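Local coordinates for protein putative NADH-flavin reductase (Streptococcus pneumoniae TIGR4, PDB 4R01) that probably binds NAD(P)H through a Rossmann-type alpha/beta fold and is a putative NADH-flavin reductase, at residues P151-Y165 with S180-D193. Sequence-based numbering, arbitrary orientation.
Sequences PAVDFIPDGEKTGNY and SQISYADYAIGLVD
A two-stranded parallel sheet, set apart from the main Rossmann sheet, joins 154-156 to 181-183, and the second strand leads directly, with a sharp turn, into helix 184-196. Asp154 O takes the N-H of Ile182 and Ile156 N gives to Ile182 O; Ile156 O then receives the N-H of Tyr184, the first residue of the helix. At the start of the pair, Ser180 OG accepts an almost straight bond (3.1 Å) from Val153 N.

On the face carrying Phe155 and Ile182, the Phe155 ring is sandwiched. Pro151 CB sits over one side and Tyr184 CE1 over the other, 3.4 Å from Phe155 CD2, while the CZ edge of Phe155 meets the face of Tyr187 in a T-shaped pair. CG of Tyr184 lies opposite the carbonyl carbon (chi1 -84°), which sets one face of the ring against Pro157, whose CA makes a CH-pi contact 3.5 Å from the ring centroid. The Tyr184 hydroxyl hydrogen-bonds to Asp72 of the second subunit.

Beyond the strands, 159-165 folds over the helix. Ser183 N-caps it through OG to Asp186 N. Asp186 is gripped by three donors: OD1 by Gly163 N at 2.7 Å, OD2 by Thr162 N and, from above the carboxylate plane, by Thr162 OG1. Further on, Gly190 CA makes a CH-pi contact over one face of the Tyr165 ring, 3.9 Å from its centroid, and Tyr165 OH gives its proton to the anti lone pair of Asp193 OD2 (2.7 Å); Asp193 OD1 pairs with Arg24.

Three bonds should fix the Asp186 carboxylate's rotation and probably favour its ionised form, tying the loop to the helix's first turn.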
# COMPACT_ATOMS: atom_id res chain seq x y z
N PRO A 151 -19.37 -3.41 -3.82
CA PRO A 151 -18.46 -3.81 -4.89
C PRO A 151 -17.03 -3.74 -4.40
O PRO A 151 -16.80 -3.45 -3.23
CB PRO A 151 -18.73 -2.77 -5.98
CG PRO A 151 -19.04 -1.53 -5.20
CD PRO A 151 -19.74 -1.98 -3.92
N ALA A 152 -16.07 -4.00 -5.29
CA ALA A 152 -14.67 -3.89 -4.93
C ALA A 152 -14.25 -2.43 -4.91
O ALA A 152 -15.02 -1.56 -5.30
CB ALA A 152 -13.81 -4.69 -5.89
N VAL A 153 -13.02 -2.17 -4.47
CA VAL A 153 -12.50 -0.81 -4.42
C VAL A 153 -12.48 -0.20 -5.81
O VAL A 153 -12.97 0.91 -6.02
CB VAL A 153 -11.08 -0.78 -3.83
CG1 VAL A 153 -10.48 0.61 -3.96
CG2 VAL A 153 -11.11 -1.23 -2.38
N ASP A 154 -11.92 -0.93 -6.76
CA ASP A 154 -11.92 -0.52 -8.16
C ASP A 154 -13.10 -1.17 -8.88
O ASP A 154 -13.07 -2.36 -9.20
CB ASP A 154 -10.60 -0.88 -8.83
CG ASP A 154 -10.39 -0.14 -10.14
OD1 ASP A 154 -10.98 0.94 -10.32
OD2 ASP A 154 -9.61 -0.64 -10.98
N PHE A 155 -14.13 -0.41 -9.15
CA PHE A 155 -15.36 -0.88 -9.76
C PHE A 155 -15.41 -0.36 -11.19
O PHE A 155 -15.51 0.82 -11.42
CB PHE A 155 -16.52 -0.33 -8.95
CG PHE A 155 -17.80 -1.06 -9.10
CD1 PHE A 155 -17.85 -2.35 -9.53
CD2 PHE A 155 -18.97 -0.43 -8.80
CE1 PHE A 155 -19.04 -3.00 -9.66
CE2 PHE A 155 -20.15 -1.07 -8.92
CZ PHE A 155 -20.19 -2.36 -9.35
N ILE A 156 -15.33 -1.26 -12.14
CA ILE A 156 -15.10 -0.87 -13.53
C ILE A 156 -16.28 -1.20 -14.45
O ILE A 156 -16.59 -2.38 -14.66
CB ILE A 156 -13.82 -1.54 -14.07
CG1 ILE A 156 -12.65 -1.29 -13.12
CG2 ILE A 156 -13.50 -1.03 -15.47
CD1 ILE A 156 -11.52 -2.30 -13.25
N PRO A 157 -16.93 -0.16 -15.00
CA PRO A 157 -18.11 -0.24 -15.87
C PRO A 157 -17.97 -1.23 -17.02
O PRO A 157 -18.76 -2.17 -17.11
CB PRO A 157 -18.23 1.19 -16.40
CG PRO A 157 -17.69 2.03 -15.32
CD PRO A 157 -16.55 1.24 -14.73
N ASP A 158 -17.00 -1.01 -17.90
CA ASP A 158 -16.85 -1.88 -19.06
C ASP A 158 -15.66 -2.82 -18.90
O ASP A 158 -15.01 -3.19 -19.88
CB ASP A 158 -16.70 -1.04 -20.33
CG ASP A 158 -17.94 -0.22 -20.62
OD1 ASP A 158 -18.95 -0.81 -21.05
OD2 ASP A 158 -17.91 1.01 -20.40
N GLY A 159 -15.40 -3.22 -17.66
CA GLY A 159 -14.35 -4.17 -17.37
C GLY A 159 -14.65 -5.53 -17.96
O GLY A 159 -15.80 -5.87 -18.23
N GLU A 160 -13.60 -6.32 -18.16
CA GLU A 160 -13.72 -7.66 -18.73
C GLU A 160 -14.58 -8.57 -17.85
O GLU A 160 -14.40 -8.63 -16.63
CB GLU A 160 -12.33 -8.26 -18.93
CG GLU A 160 -12.32 -9.66 -19.54
CD GLU A 160 -10.91 -10.20 -19.76
OE1 GLU A 160 -9.94 -9.44 -19.57
OE2 GLU A 160 -10.78 -11.39 -20.13
N LYS A 161 -15.52 -9.27 -18.48
CA LYS A 161 -16.33 -10.26 -17.78
C LYS A 161 -15.55 -11.55 -17.61
O LYS A 161 -15.52 -12.39 -18.51
CB LYS A 161 -17.64 -10.52 -18.53
CG LYS A 161 -18.57 -11.49 -17.83
CD LYS A 161 -19.46 -12.23 -18.82
CE LYS A 161 -20.69 -11.41 -19.18
NZ LYS A 161 -21.24 -11.79 -20.52
N THR A 162 -14.91 -11.72 -16.45
CA THR A 162 -14.08 -12.89 -16.20
C THR A 162 -14.93 -14.12 -15.86
O THR A 162 -14.58 -15.24 -16.22
CB THR A 162 -13.09 -12.65 -15.05
OG1 THR A 162 -13.77 -12.72 -13.79
CG2 THR A 162 -12.43 -11.29 -15.19
N GLY A 163 -16.03 -13.89 -15.15
CA GLY A 163 -16.90 -14.97 -14.74
C GLY A 163 -16.50 -15.58 -13.41
O GLY A 163 -17.24 -16.38 -12.83
N ASN A 164 -15.32 -15.21 -12.92
CA ASN A 164 -14.83 -15.73 -11.64
C ASN A 164 -14.70 -14.63 -10.60
O ASN A 164 -13.79 -13.81 -10.65
CB ASN A 164 -13.49 -16.43 -11.83
CG ASN A 164 -13.59 -17.64 -12.74
OD1 ASN A 164 -12.83 -17.77 -13.70
ND2 ASN A 164 -14.52 -18.53 -12.44
N TYR A 165 -15.62 -14.63 -9.64
CA TYR A 165 -15.62 -13.62 -8.59
C TYR A 165 -15.46 -14.26 -7.22
O TYR A 165 -15.54 -15.49 -7.08
CB TYR A 165 -16.90 -12.79 -8.64
CG TYR A 165 -18.13 -13.54 -8.19
CD1 TYR A 165 -18.83 -14.35 -9.08
CD2 TYR A 165 -18.59 -13.46 -6.88
CE1 TYR A 165 -19.95 -15.05 -8.67
CE2 TYR A 165 -19.71 -14.16 -6.47
CZ TYR A 165 -20.38 -14.95 -7.37
OH TYR A 165 -21.50 -15.64 -6.96
N SER A 180 -8.12 -5.42 -5.07
CA SER A 180 -9.57 -5.38 -4.95
C SER A 180 -10.19 -4.66 -6.15
O SER A 180 -10.28 -3.43 -6.16
CB SER A 180 -9.99 -4.70 -3.65
OG SER A 180 -11.40 -4.60 -3.57
N GLN A 181 -10.61 -5.43 -7.15
CA GLN A 181 -11.25 -4.87 -8.34
C GLN A 181 -12.33 -5.81 -8.83
O GLN A 181 -12.30 -7.01 -8.54
CB GLN A 181 -10.22 -4.62 -9.45
CG GLN A 181 -9.59 -5.90 -9.99
CD GLN A 181 -8.70 -5.65 -11.18
OE1 GLN A 181 -7.59 -5.13 -11.05
NE2 GLN A 181 -9.17 -6.04 -12.36
N ILE A 182 -13.30 -5.27 -9.57
CA ILE A 182 -14.31 -6.11 -10.22
C ILE A 182 -15.03 -5.33 -11.32
O ILE A 182 -15.20 -4.11 -11.23
CB ILE A 182 -15.34 -6.67 -9.21
CG1 ILE A 182 -16.11 -7.84 -9.82
CG2 ILE A 182 -16.29 -5.57 -8.72
CD1 ILE A 182 -17.02 -8.55 -8.84
N SER A 183 -15.41 -6.03 -12.38
CA SER A 183 -16.16 -5.42 -13.48
C SER A 183 -17.64 -5.34 -13.12
O SER A 183 -18.11 -6.06 -12.24
CB SER A 183 -15.97 -6.22 -14.76
OG SER A 183 -16.53 -7.51 -14.64
N TYR A 184 -18.36 -4.46 -13.80
CA TYR A 184 -19.81 -4.37 -13.61
C TYR A 184 -20.46 -5.69 -13.99
O TYR A 184 -21.39 -6.14 -13.32
CB TYR A 184 -20.40 -3.22 -14.44
CG TYR A 184 -20.32 -1.87 -13.76
CD1 TYR A 184 -19.32 -1.58 -12.84
CD2 TYR A 184 -21.26 -0.88 -14.04
CE1 TYR A 184 -19.25 -0.35 -12.22
CE2 TYR A 184 -21.20 0.36 -13.42
CZ TYR A 184 -20.19 0.62 -12.51
OH TYR A 184 -20.12 1.85 -11.89
N ALA A 185 -19.95 -6.32 -15.04
CA ALA A 185 -20.48 -7.61 -15.50
C ALA A 185 -20.34 -8.70 -14.44
O ALA A 185 -21.31 -9.38 -14.10
CB ALA A 185 -19.80 -8.02 -16.79
N ASP A 186 -19.13 -8.88 -13.92
CA ASP A 186 -18.88 -9.88 -12.88
C ASP A 186 -19.67 -9.59 -11.61
O ASP A 186 -20.14 -10.51 -10.93
CB ASP A 186 -17.39 -9.98 -12.57
CG ASP A 186 -16.62 -10.75 -13.63
OD1 ASP A 186 -17.19 -11.68 -14.22
OD2 ASP A 186 -15.44 -10.41 -13.87
N TYR A 187 -19.83 -8.30 -11.29
CA TYR A 187 -20.60 -7.87 -10.13
C TYR A 187 -22.07 -8.26 -10.28
O TYR A 187 -22.69 -8.74 -9.33
CB TYR A 187 -20.46 -6.36 -9.93
CG TYR A 187 -21.30 -5.78 -8.82
CD1 TYR A 187 -20.82 -5.72 -7.52
CD2 TYR A 187 -22.57 -5.27 -9.07
CE1 TYR A 187 -21.59 -5.19 -6.50
CE2 TYR A 187 -23.34 -4.73 -8.06
CZ TYR A 187 -22.85 -4.69 -6.78
OH TYR A 187 -23.62 -4.15 -5.77
N ALA A 188 -22.61 -8.05 -11.47
CA ALA A 188 -24.00 -8.42 -11.76
C ALA A 188 -24.20 -9.92 -11.56
O ALA A 188 -25.20 -10.35 -11.00
CB ALA A 188 -24.39 -8.01 -13.17
N ILE A 189 -23.23 -10.70 -12.03
CA ILE A 189 -23.27 -12.15 -11.88
C ILE A 189 -23.38 -12.54 -10.40
O ILE A 189 -24.22 -13.35 -10.02
CB ILE A 189 -22.04 -12.83 -12.50
CG1 ILE A 189 -22.02 -12.60 -14.01
CG2 ILE A 189 -22.02 -14.31 -12.18
CD1 ILE A 189 -20.86 -13.28 -14.72
N GLY A 190 -22.53 -11.93 -9.58
CA GLY A 190 -22.53 -12.21 -8.15
C GLY A 190 -23.82 -11.78 -7.47
O GLY A 190 -24.34 -12.49 -6.61
N LEU A 191 -24.34 -10.63 -7.88
CA LEU A 191 -25.56 -10.09 -7.28
C LEU A 191 -26.78 -10.96 -7.61
O LEU A 191 -27.62 -11.21 -6.74
CB LEU A 191 -25.78 -8.65 -7.75
CG LEU A 191 -26.88 -7.84 -7.06
CD1 LEU A 191 -26.46 -6.38 -6.95
CD2 LEU A 191 -28.19 -7.96 -7.81
N VAL A 192 -26.87 -11.42 -8.85
CA VAL A 192 -27.99 -12.28 -9.26
C VAL A 192 -27.87 -13.66 -8.61
O VAL A 192 -28.88 -14.32 -8.33
CB VAL A 192 -28.07 -12.41 -10.80
CG1 VAL A 192 -29.21 -13.32 -11.21
CG2 VAL A 192 -28.26 -11.04 -11.43
N ASP A 193 -26.64 -14.10 -8.36
CA ASP A 193 -26.41 -15.35 -7.65
C ASP A 193 -26.98 -15.27 -6.24
O ASP A 193 -27.57 -16.23 -5.74
CB ASP A 193 -24.92 -15.69 -7.58
CG ASP A 193 -24.38 -16.18 -8.91
OD1 ASP A 193 -25.18 -16.44 -9.83
OD2 ASP A 193 -23.14 -16.31 -9.04
O HOH W 1 -18.51 -4.98 -16.78